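Local coordinates for hypothetical sugar ABC-transporter sugar binding protein (Arthrobacter globiformis, PDB 7BVT), which binds the cyclic tetrasaccharide cyclic alpha-maltosyl-1,6-maltose and probably hands it to an ABC transporter for uptake, at residues T102-N107 against A299-N304; N160-W165 against Q281-S286; G196-F201 against A383-I388. All coordinates share one frame; numbering follows the deposited sequence.

The three contacts spread across a two-lobed solute-binding protein. Contact 1 lies in one lobe, with its centre about 40 Å from that of contact 2 and about 31 Å from that of contact 3. Contacts 2 and 3 are closer neighbours: their centres are about 21 Å apart and their nearest atoms about 7 Å, without touching. Helix 195-207 connects them, because its Q207 reaches W165 of contact 2. Contact 3 alone carries pocket residues, G196, W199 and N200, and W199 touches two glucose units. In contact 1 the side chain of M300 stays about 12 Å from a bound glucose. Contacts 1 and 2 lie on opposite sides of the chain's centre.

Contact 1. Residues T102-N107 against A299-N304; sequences TLADLN and AMVFEN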
loop_
_atom_site.group_PDB
_atom_site.type_symbol
_atom_site.label_atom_id
_atom_site.label_comp_id
_atom_site.label_asym_id
_atom_site.label_seq_id
_atom_site.Cartn_x
_atom_site.Cartn_y
_atom_site.Cartn_z
ATOM N N THR A 102 -4.407 21.237 11.877
ATOM C CA THR A 102 -5.767 21.206 11.311
ATOM C C THR A 102 -5.663 21.106 9.791
ATOM O O THR A 102 -5.047 22.006 9.136
ATOM C CB THR A 102 -6.589 22.458 11.647
ATOM O OG1 THR A 102 -6.695 22.485 13.064
ATOM C CG2 THR A 102 -7.972 22.444 11.049
ATOM N N LEU A 103 -6.254 20.060 9.225
ATOM C CA LEU A 103 -6.232 19.867 7.779
ATOM C C LEU A 103 -7.512 20.430 7.180
ATOM O O LEU A 103 -8.598 20.242 7.761
ATOM C CB LEU A 103 -6.067 18.388 7.457
ATOM C CG LEU A 103 -4.778 17.750 7.967
ATOM C CD1 LEU A 103 -4.791 16.262 7.641
ATOM C CD2 LEU A 103 -3.553 18.427 7.356
ATOM N N ALA A 104 -7.368 21.102 6.062
ATOM C CA ALA A 104 -8.504 21.627 5.281
ATOM C C ALA A 104 -9.344 20.487 4.716
ATOM O O ALA A 104 -8.810 19.426 4.313
ATOM C CB ALA A 104 -8.077 22.526 4.166
ATOM N N ASP A 105 -10.641 20.741 4.597
ATOM C CA ASP A 105 -11.520 19.795 3.900
ATOM C C ASP A 105 -11.394 20.009 2.394
ATOM O O ASP A 105 -11.540 21.177 1.898
ATOM C CB ASP A 105 -12.935 19.973 4.428
ATOM C CG ASP A 105 -13.924 18.951 3.905
ATOM O OD1 ASP A 105 -13.593 18.099 3.046
ATOM O OD2 ASP A 105 -15.049 18.991 4.467
ATOM N N LEU A 106 -11.033 18.963 1.656
ATOM C CA LEU A 106 -10.807 19.062 0.193
ATOM C C LEU A 106 -12.126 18.992 -0.533
ATOM O O LEU A 106 -12.211 19.364 -1.690
ATOM C CB LEU A 106 -9.819 17.982 -0.257
ATOM C CG LEU A 106 -8.434 18.085 0.393
ATOM C CD1 LEU A 106 -7.650 16.866 0.014
ATOM C CD2 LEU A 106 -7.709 19.359 -0.018
ATOM N N ASN A 107 -13.172 18.521 0.144
ATOM C CA ASN A 107 -14.492 18.567 -0.494
ATOM C C ASN A 107 -14.894 20.020 -0.707
ATOM O O ASN A 107 -14.696 20.833 0.168
ATOM C CB ASN A 107 -15.546 17.914 0.373
ATOM C CG ASN A 107 -15.402 16.418 0.425
ATOM O OD1 ASN A 107 -15.098 15.775 -0.580
ATOM N ND2 ASN A 107 -15.680 15.876 1.617
ATOM N N ALA A 299 -1.952 13.452 -0.361
ATOM C CA ALA A 299 -1.693 14.898 -0.182
ATOM C C ALA A 299 -2.683 15.413 0.847
ATOM O O ALA A 299 -3.851 15.017 0.788
ATOM C CB ALA A 299 -1.792 15.620 -1.507
ATOM N N MET A 300 -2.242 16.323 1.668
ATOM C CA MET A 300 -2.988 16.972 2.778
ATOM C C MET A 300 -2.715 18.484 2.707
ATOM O O MET A 300 -1.556 18.849 2.456
ATOM C CB MET A 300 -2.499 16.428 4.111
ATOM C CG MET A 300 -2.860 14.960 4.292
ATOM S SD MET A 300 -1.747 14.185 5.447
ATOM C CE MET A 300 -0.430 13.689 4.321
ATOM N N VAL A 301 -3.738 19.297 2.894
ATOM C CA VAL A 301 -3.612 20.792 2.912
ATOM C C VAL A 301 -3.790 21.257 4.341
ATOM O O VAL A 301 -4.837 20.974 4.940
ATOM C CB VAL A 301 -4.614 21.454 1.971
ATOM C CG1 VAL A 301 -4.634 22.972 2.139
ATOM C CG2 VAL A 301 -4.431 21.032 0.539
ATOM N N PHE A 302 -2.792 21.900 4.930
ATOM C CA PHE A 302 -2.920 22.461 6.283
ATOM C C PHE A 302 -3.761 23.754 6.186
ATOM O O PHE A 302 -3.505 24.588 5.298
ATOM C CB PHE A 302 -1.558 22.761 6.920
ATOM C CG PHE A 302 -0.844 21.533 7.396
ATOM C CD1 PHE A 302 -1.252 20.896 8.555
ATOM C CD2 PHE A 302 0.167 20.966 6.642
ATOM C CE1 PHE A 302 -0.600 19.756 8.988
ATOM C CE2 PHE A 302 0.803 19.807 7.072
ATOM C CZ PHE A 302 0.397 19.209 8.231
ATOM N N GLU A 303 -4.769 23.900 7.036
ATOM C CA GLU A 303 -5.725 25.031 6.926
ATOM C C GLU A 303 -5.044 26.342 7.300
ATOM O O GLU A 303 -4.437 26.410 8.360
ATOM C CB GLU A 303 -6.909 24.829 7.844
ATOM C CG GLU A 303 -8.060 25.709 7.412
ATOM C CD GLU A 303 -9.340 25.119 7.933
ATOM O OE1 GLU A 303 -9.482 25.083 9.172
ATOM O OE2 GLU A 303 -10.102 24.590 7.106
ATOM N N ASN A 304 -5.198 27.317 6.414
ATOM C CA ASN A 304 -4.743 28.721 6.509
ATOM C C ASN A 304 -5.997 29.575 6.259
ATOM O O ASN A 304 -6.987 29.340 6.980
ATOM C CB ASN A 304 -3.545 28.921 5.576
ATOM C CG ASN A 304 -2.291 28.214 6.066
ATOM O OD1 ASN A 304 -1.744 27.310 5.406
ATOM N ND2 ASN A 304 -1.783 28.684 7.191
HETATM O O HOH W 1 -10.662 22.174 8.628
HETATM O O HOH W 2 -6.431 18.442 3.255
HETATM O O HOH W 3 -11.733 23.245 5.404
#
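E303 N donates to T102 O at 2.8 Å, almost perfectly straight at 178°. A104 N donates to V301 O, also at 2.8 Å and with an N-H...O angle of 160°. The two bonds flank L103 and F302 and make a single beta bridge between them. The side chains follow. L103 CD2 sits over one face of the F302 ring, 3.9 Å from its centroid, in a CH-pi contact. The L103 CB points away overall, but CG lies beside the backbone N (chi1 -61°), and the branched end comes back to the ring. The same CD2 touches M300 CB at 4.0 Å. V301 divides its two methyls: CG1 meets A104 CB at 4.0 Å, and CG2 meets L106 CD2 at 3.7 Å. At the exposed end, E303 CB points toward the loop, and OE1 passes T102 CG2 at 3.6 Å.

Water extends the pairing. E303 OE2 accepts from two waters; one also donates to L103 O, and the other accepts from D105 N. A third water accepts from V301 N and lies 2.8 Å from A104 O, to which it can donate. Further along, D105 OD1 takes N107 N in an Asx turn and also accepts from Q132 N, which fixes the loop as it leaves the contact.

The loop thus lies against strand 292-301 and the residues that follow it. M300 pairs with A87 of strand 86-90, and A299 with V135 of strand 131-136. Helix 94-100 packs on L103 and F302 through A98 and I97, while L316 of helix 306-319 touches V301.

Contact 2. Residues N160-W165 against Q281-S286; sequences NPPTTW and QVPYPS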
loop_
_atom_site.group_PDB
_atom_site.type_symbol
_atom_site.label_atom_id
_atom_site.label_comp_id
_atom_site.label_asym_id
_atom_site.label_seq_id
_atom_site.Cartn_x
_atom_site.Cartn_y
_atom_site.Cartn_z
ATOM N N ASN A 160 1.861 -20.169 -15.689
ATOM C CA ASN A 160 0.574 -20.578 -15.068
ATOM C C ASN A 160 0.682 -20.437 -13.555
ATOM O O ASN A 160 0.790 -21.435 -12.856
ATOM C CB ASN A 160 0.223 -22.039 -15.396
ATOM C CG ASN A 160 -1.061 -22.579 -14.781
ATOM O OD1 ASN A 160 -2.075 -21.873 -14.756
ATOM N ND2 ASN A 160 -1.040 -23.840 -14.325
ATOM N N PRO A 161 0.789 -19.222 -12.971
ATOM C CA PRO A 161 0.970 -19.153 -11.523
ATOM C C PRO A 161 -0.284 -19.660 -10.820
ATOM O O PRO A 161 -1.397 -19.677 -11.365
ATOM C CB PRO A 161 1.212 -17.671 -11.277
ATOM C CG PRO A 161 0.556 -16.991 -12.425
ATOM C CD PRO A 161 0.818 -17.889 -13.608
ATOM N N PRO A 162 -0.143 -19.939 -9.515
ATOM C CA PRO A 162 -1.290 -20.352 -8.722
ATOM C C PRO A 162 -2.375 -19.275 -8.651
ATOM O O PRO A 162 -2.022 -18.109 -8.689
ATOM C CB PRO A 162 -0.664 -20.655 -7.373
ATOM C CG PRO A 162 0.599 -19.883 -7.349
ATOM C CD PRO A 162 1.119 -19.964 -8.780
ATOM N N THR A 163 -3.633 -19.687 -8.541
ATOM C CA THR A 163 -4.775 -18.743 -8.514
ATOM C C THR A 163 -5.500 -18.842 -7.173
ATOM O O THR A 163 -6.193 -17.875 -6.875
ATOM C CB THR A 163 -5.753 -18.938 -9.668
ATOM O OG1 THR A 163 -6.388 -20.197 -9.493
ATOM C CG2 THR A 163 -5.044 -18.864 -10.995
ATOM N N THR A 164 -5.321 -19.933 -6.434
ATOM C CA THR A 164 -5.945 -20.155 -5.134
ATOM C C THR A 164 -4.888 -20.429 -4.049
ATOM O O THR A 164 -3.776 -20.805 -4.357
ATOM C CB THR A 164 -6.963 -21.299 -5.179
ATOM O OG1 THR A 164 -6.242 -22.525 -5.353
ATOM C CG2 THR A 164 -7.983 -21.122 -6.273
ATOM N N TRP A 165 -5.288 -20.346 -2.784
ATOM C CA TRP A 165 -4.396 -20.747 -1.658
ATOM C C TRP A 165 -3.985 -22.211 -1.812
ATOM O O TRP A 165 -2.848 -22.520 -1.615
ATOM C CB TRP A 165 -5.104 -20.529 -0.344
ATOM C CG TRP A 165 -5.311 -19.086 0.004
ATOM C CD1 TRP A 165 -5.016 -17.978 -0.747
ATOM C CD2 TRP A 165 -5.848 -18.611 1.244
ATOM N NE1 TRP A 165 -5.335 -16.849 -0.036
ATOM C CE2 TRP A 165 -5.833 -17.210 1.178
ATOM C CE3 TRP A 165 -6.256 -19.221 2.427
ATOM C CZ2 TRP A 165 -6.296 -16.407 2.231
ATOM C CZ3 TRP A 165 -6.685 -18.428 3.476
ATOM C CH2 TRP A 165 -6.713 -17.046 3.373
ATOM N N GLN A 281 -2.364 -11.665 -9.937
ATOM C CA GLN A 281 -3.306 -11.408 -8.835
ATOM C C GLN A 281 -2.869 -12.247 -7.627
ATOM O O GLN A 281 -2.443 -13.415 -7.795
ATOM C CB GLN A 281 -4.717 -11.750 -9.325
ATOM C CG GLN A 281 -5.783 -11.679 -8.246
ATOM C CD GLN A 281 -7.157 -11.985 -8.771
ATOM O OE1 GLN A 281 -8.006 -11.092 -8.876
ATOM N NE2 GLN A 281 -7.372 -13.231 -9.161
ATOM N N VAL A 282 -3.028 -11.725 -6.406
ATOM C CA VAL A 282 -2.691 -12.522 -5.199
ATOM C C VAL A 282 -3.606 -13.732 -5.143
ATOM O O VAL A 282 -4.831 -13.576 -5.216
ATOM C CB VAL A 282 -2.799 -11.736 -3.891
ATOM C CG1 VAL A 282 -2.315 -12.641 -2.758
ATOM C CG2 VAL A 282 -1.927 -10.494 -3.942
ATOM N N PRO A 283 -3.060 -14.969 -5.036
ATOM C CA PRO A 283 -3.958 -16.126 -4.925
ATOM C C PRO A 283 -4.922 -15.979 -3.756
ATOM O O PRO A 283 -4.511 -15.517 -2.686
ATOM C CB PRO A 283 -3.046 -17.314 -4.722
ATOM C CG PRO A 283 -1.765 -16.879 -5.432
ATOM C CD PRO A 283 -1.664 -15.394 -5.156
ATOM N N TYR A 284 -6.168 -16.401 -3.957
ATOM C CA TYR A 284 -7.239 -16.254 -2.941
ATOM C C TYR A 284 -7.998 -17.550 -2.755
ATOM O O TYR A 284 -7.934 -18.450 -3.603
ATOM C CB TYR A 284 -8.158 -15.092 -3.275
ATOM C CG TYR A 284 -9.022 -15.211 -4.507
ATOM C CD1 TYR A 284 -8.534 -14.888 -5.765
ATOM C CD2 TYR A 284 -10.353 -15.538 -4.388
ATOM C CE1 TYR A 284 -9.366 -14.916 -6.883
ATOM C CE2 TYR A 284 -11.188 -15.600 -5.495
ATOM C CZ TYR A 284 -10.698 -15.267 -6.745
ATOM O OH TYR A 284 -11.547 -15.272 -7.826
ATOM N N PRO A 285 -8.718 -17.716 -1.635
ATOM C CA PRO A 285 -9.249 -19.035 -1.330
ATOM C C PRO A 285 -10.447 -19.276 -2.231
ATOM O O PRO A 285 -11.140 -18.342 -2.648
ATOM C CB PRO A 285 -9.633 -19.000 0.156
ATOM C CG PRO A 285 -9.353 -17.614 0.655
ATOM C CD PRO A 285 -8.911 -16.784 -0.536
ATOM N N SER A 286 -10.655 -20.533 -2.578
ATOM C CA SER A 286 -11.866 -20.908 -3.326
ATOM C C SER A 286 -13.100 -20.472 -2.506
ATOM O O SER A 286 -14.046 -20.104 -3.096
ATOM C CB SER A 286 -11.803 -22.373 -3.623
ATOM O OG SER A 286 -12.090 -23.059 -2.437
HETATM O O HOH W 4 -3.159 -15.606 -9.155
HETATM O O HOH W 5 -6.045 -15.498 -8.514
#
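W165 lays one face of its indole against P285, whose CG stands 3.5 Å from the centroid of the six-membered ring and almost over its centre. This is a CH-pi contact. The polar edge of the indole turns to P283 O, which lies in the ring plane, 3.1 Å from NE1. The NE1 proton has a partner beyond the two loops: it goes to Q207 OE1. A leucine in place of W165 would probably leave Q207 OE1 without this donor and P285 without the flat surface it rests on. P283 O in turn receives a weak bond from Q207 NE2.

T163 O has two donors. Y284 N reaches it at 3.3 Å and 162°, from above the carbonyl plane, and a water donates at 2.9 Å. That water also accepts from Q281 NE2. A second water donates both to P162 O and to Q281 O, at 2.7 Å from the latter, so it ties two backbone carbonyls together. Y284 O is met less firmly. W165 N gives it a weak, bent bond of 3.4 Å, and T164 CA approaches it at 3.0 Å in a C-H...O contact.

T164 OG1 lies between its own backbone N and carbonyl carbon (chi1 70°) and accepts from E167 N. E167 OE1 returns a bond by accepting from T163 N. W165 also stacks with Y233 of helix 225-239. The arrangement is that of a threonine N-cap starting helix 165-179, with a tryptophan-proline CH-pi contact joining this helix start to the loop after strand 277-280.

Contact 3. Residues G196-F201 against A383-I388; sequences GLTWNF and AFAQEI. With GLC (alpha-D-glucopyranose), chain B; GLC (alpha-D-glucopyranose), chain C.
F384 meets F201 at its edge: F201 CD2 lies near the plane of the F384 ring, 3.7 Å from F384 CZ. The two planes are inclined at 50°, so the pair is oblique. T198 OG1 comes to the same ring at its edge, 3.5 Å from F384 CD2. One face of the F384 ring is covered from its own helix by I388 CG1. F212 and F222, by contrast, meet the F384 ring edge-to-face.

W199 turns to the other side of helix 195-207, into the sugar pocket. Glucose C6 of chain C lies over one indole face, offset toward the rim and 3.6 Å from W199 CE2. At the edge, W199 NE1 donates a nearly straight bond of 3.1 Å to glucose O6 of chain B. The first torsion of W199, 108°, is far from a staggered value. In this pose the indole meets two glucose units joined by a 1,6 link.

Beside the two phenylalanine rings the filling is aliphatic. L197 CB faces A385 CB at 4.2 Å. Its CD1 reaches A385 O at 3.7 Å, and its CD2 reaches I388 CG2 at 4.0 Å. A385 CB also touches T198 OG1, whose hydrogen bond goes to G194 O one turn back.

The two helix segments cross nearly perpendicularly, at 86°, with axes 8.8 Å apart at the closest. Helix 225-239 closes one side, its L231 touching both F201 and I388 and its W234 meeting F201 edge-to-face. Helix 398-415 lies against F384 through V409.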
loop_
_atom_site.group_PDB
_atom_site.type_symbol
_atom_site.label_atom_id
_atom_site.label_comp_id
_atom_site.label_asym_id
_atom_site.label_seq_id
_atom_site.Cartn_x
_atom_site.Cartn_y
_atom_site.Cartn_z
ATOM N N GLY A 196 5.502 -4.975 7.768
ATOM C CA GLY A 196 5.712 -6.052 6.784
ATOM C C GLY A 196 4.804 -7.237 7.087
ATOM O O GLY A 196 4.140 -7.735 6.194
ATOM N N LEU A 197 4.785 -7.725 8.309
ATOM C CA LEU A 197 3.930 -8.881 8.664
ATOM C C LEU A 197 2.473 -8.458 8.537
ATOM O O LEU A 197 1.709 -9.113 7.818
ATOM C CB LEU A 197 4.283 -9.359 10.081
ATOM C CG LEU A 197 3.634 -10.646 10.561
ATOM C CD1 LEU A 197 4.356 -11.207 11.801
ATOM C CD2 LEU A 197 2.178 -10.451 10.905
ATOM N N THR A 198 2.071 -7.392 9.231
ATOM C CA THR A 198 0.657 -7.010 9.329
ATOM C C THR A 198 0.070 -6.789 7.939
ATOM O O THR A 198 -1.009 -7.306 7.668
ATOM C CB THR A 198 0.481 -5.777 10.211
ATOM O OG1 THR A 198 0.966 -6.139 11.495
ATOM C CG2 THR A 198 -0.941 -5.286 10.234
ATOM N N TRP A 199 0.716 -6.018 7.083
ATOM C CA TRP A 199 0.062 -5.570 5.833
ATOM C C TRP A 199 0.087 -6.706 4.801
ATOM O O TRP A 199 -0.828 -6.765 3.982
ATOM C CB TRP A 199 0.643 -4.246 5.375
ATOM C CG TRP A 199 1.534 -4.199 4.181
ATOM C CD1 TRP A 199 2.726 -4.831 3.998
ATOM C CD2 TRP A 199 1.334 -3.391 3.011
ATOM N NE1 TRP A 199 3.245 -4.509 2.768
ATOM C CE2 TRP A 199 2.426 -3.619 2.149
ATOM C CE3 TRP A 199 0.335 -2.511 2.605
ATOM C CZ2 TRP A 199 2.555 -2.946 0.931
ATOM C CZ3 TRP A 199 0.456 -1.862 1.397
ATOM C CH2 TRP A 199 1.516 -2.132 0.550
ATOM N N ASN A 200 1.031 -7.635 4.905
ATOM C CA ASN A 200 0.972 -8.868 4.081
ATOM C C ASN A 200 -0.147 -9.782 4.569
ATOM O O ASN A 200 -0.865 -10.370 3.724
ATOM C CB ASN A 200 2.337 -9.554 4.084
ATOM C CG ASN A 200 3.303 -8.959 3.085
ATOM O OD1 ASN A 200 4.285 -8.290 3.467
ATOM N ND2 ASN A 200 2.997 -9.141 1.830
ATOM N N PHE A 201 -0.296 -9.930 5.882
ATOM C CA PHE A 201 -1.355 -10.764 6.454
ATOM C C PHE A 201 -2.736 -10.196 6.137
ATOM O O PHE A 201 -3.660 -10.961 5.849
ATOM C CB PHE A 201 -1.170 -10.886 7.969
ATOM C CG PHE A 201 -2.186 -11.797 8.577
ATOM C CD1 PHE A 201 -2.053 -13.179 8.513
ATOM C CD2 PHE A 201 -3.323 -11.283 9.152
ATOM C CE1 PHE A 201 -3.049 -14.006 9.007
ATOM C CE2 PHE A 201 -4.284 -12.099 9.681
ATOM C CZ PHE A 201 -4.159 -13.463 9.612
ATOM N N ALA A 383 1.532 -4.262 17.835
ATOM C CA ALA A 383 0.943 -5.143 18.877
ATOM C C ALA A 383 0.437 -6.417 18.183
ATOM O O ALA A 383 0.698 -7.535 18.655
ATOM C CB ALA A 383 -0.146 -4.500 19.658
ATOM N N PHE A 384 -0.211 -6.224 17.038
ATOM C CA PHE A 384 -0.779 -7.330 16.243
ATOM C C PHE A 384 0.346 -8.222 15.786
ATOM O O PHE A 384 0.240 -9.445 16.008
ATOM C CB PHE A 384 -1.553 -6.797 15.036
ATOM C CG PHE A 384 -2.163 -7.852 14.163
ATOM C CD1 PHE A 384 -3.361 -8.462 14.500
ATOM C CD2 PHE A 384 -1.593 -8.126 12.931
ATOM C CE1 PHE A 384 -3.922 -9.396 13.641
ATOM C CE2 PHE A 384 -2.151 -9.062 12.099
ATOM C CZ PHE A 384 -3.280 -9.732 12.467
ATOM N N ALA A 385 1.348 -7.666 15.110
ATOM C CA ALA A 385 2.422 -8.431 14.464
ATOM C C ALA A 385 3.181 -9.258 15.516
ATOM O O ALA A 385 3.497 -10.418 15.262
ATOM C CB ALA A 385 3.346 -7.502 13.703
ATOM N N GLN A 386 3.433 -8.683 16.699
ATOM C CA GLN A 386 4.221 -9.412 17.726
ATOM C C GLN A 386 3.450 -10.637 18.206
ATOM O O GLN A 386 4.076 -11.654 18.521
ATOM C CB GLN A 386 4.659 -8.464 18.842
ATOM C CG GLN A 386 5.763 -7.551 18.337
ATOM C CD GLN A 386 6.183 -6.534 19.366
ATOM O OE1 GLN A 386 5.383 -6.098 20.202
ATOM N NE2 GLN A 386 7.440 -6.128 19.252
ATOM N N GLU A 387 2.138 -10.563 18.305
ATOM C CA GLU A 387 1.363 -11.703 18.809
ATOM C C GLU A 387 1.264 -12.730 17.697
ATOM O O GLU A 387 1.365 -13.933 17.975
ATOM C CB GLU A 387 0.002 -11.299 19.334
ATOM C CG GLU A 387 0.072 -10.460 20.580
ATOM C CD GLU A 387 0.571 -11.167 21.825
ATOM O OE1 GLU A 387 0.903 -12.362 21.755
ATOM O OE2 GLU A 387 0.565 -10.516 22.920
ATOM N N ILE A 388 1.022 -12.273 16.473
ATOM C CA ILE A 388 0.805 -13.255 15.379
ATOM C C ILE A 388 2.121 -13.998 15.160
ATOM O O ILE A 388 2.061 -15.165 14.825
ATOM C CB ILE A 388 0.319 -12.537 14.103
ATOM C CG1 ILE A 388 -1.074 -11.921 14.302
ATOM C CG2 ILE A 388 0.347 -13.461 12.897
ATOM C CD1 ILE A 388 -2.206 -12.881 14.500
HETATM C C1 GLC B . 6.254 -3.053 4.827
HETATM C C2 GLC B . 7.605 -3.164 5.556
HETATM C C3 GLC B . 8.711 -2.911 4.532
HETATM C C4 GLC B . 8.631 -3.909 3.362
HETATM C C5 GLC B . 7.189 -4.055 2.797
HETATM C C6 GLC B . 7.009 -5.397 2.129
HETATM O O2 GLC B . 7.661 -2.183 6.611
HETATM O O3 GLC B . 10.004 -2.994 5.161
HETATM O O4 GLC B . 9.530 -3.450 2.340
HETATM O O5 GLC B . 6.176 -4.088 3.852
HETATM O O6 GLC B . 5.836 -5.300 1.324
HETATM C C1 GLC C . 4.884 0.647 0.854
HETATM C C2 GLC C . 3.592 1.402 0.917
HETATM C C3 GLC C . 3.271 1.779 2.341
HETATM C C4 GLC C . 3.292 0.497 3.190
HETATM C C5 GLC C . 4.677 -0.133 3.122
HETATM C C6 GLC C . 4.719 -1.439 3.935
HETATM O O2 GLC C . 3.673 2.473 -0.007
HETATM O O3 GLC C . 2.000 2.450 2.373
HETATM O O4 GLC C . 3.025 0.766 4.553
HETATM O O5 GLC C . 4.933 -0.474 1.782
HETATM O O6 GLC C . 6.082 -1.715 4.248
#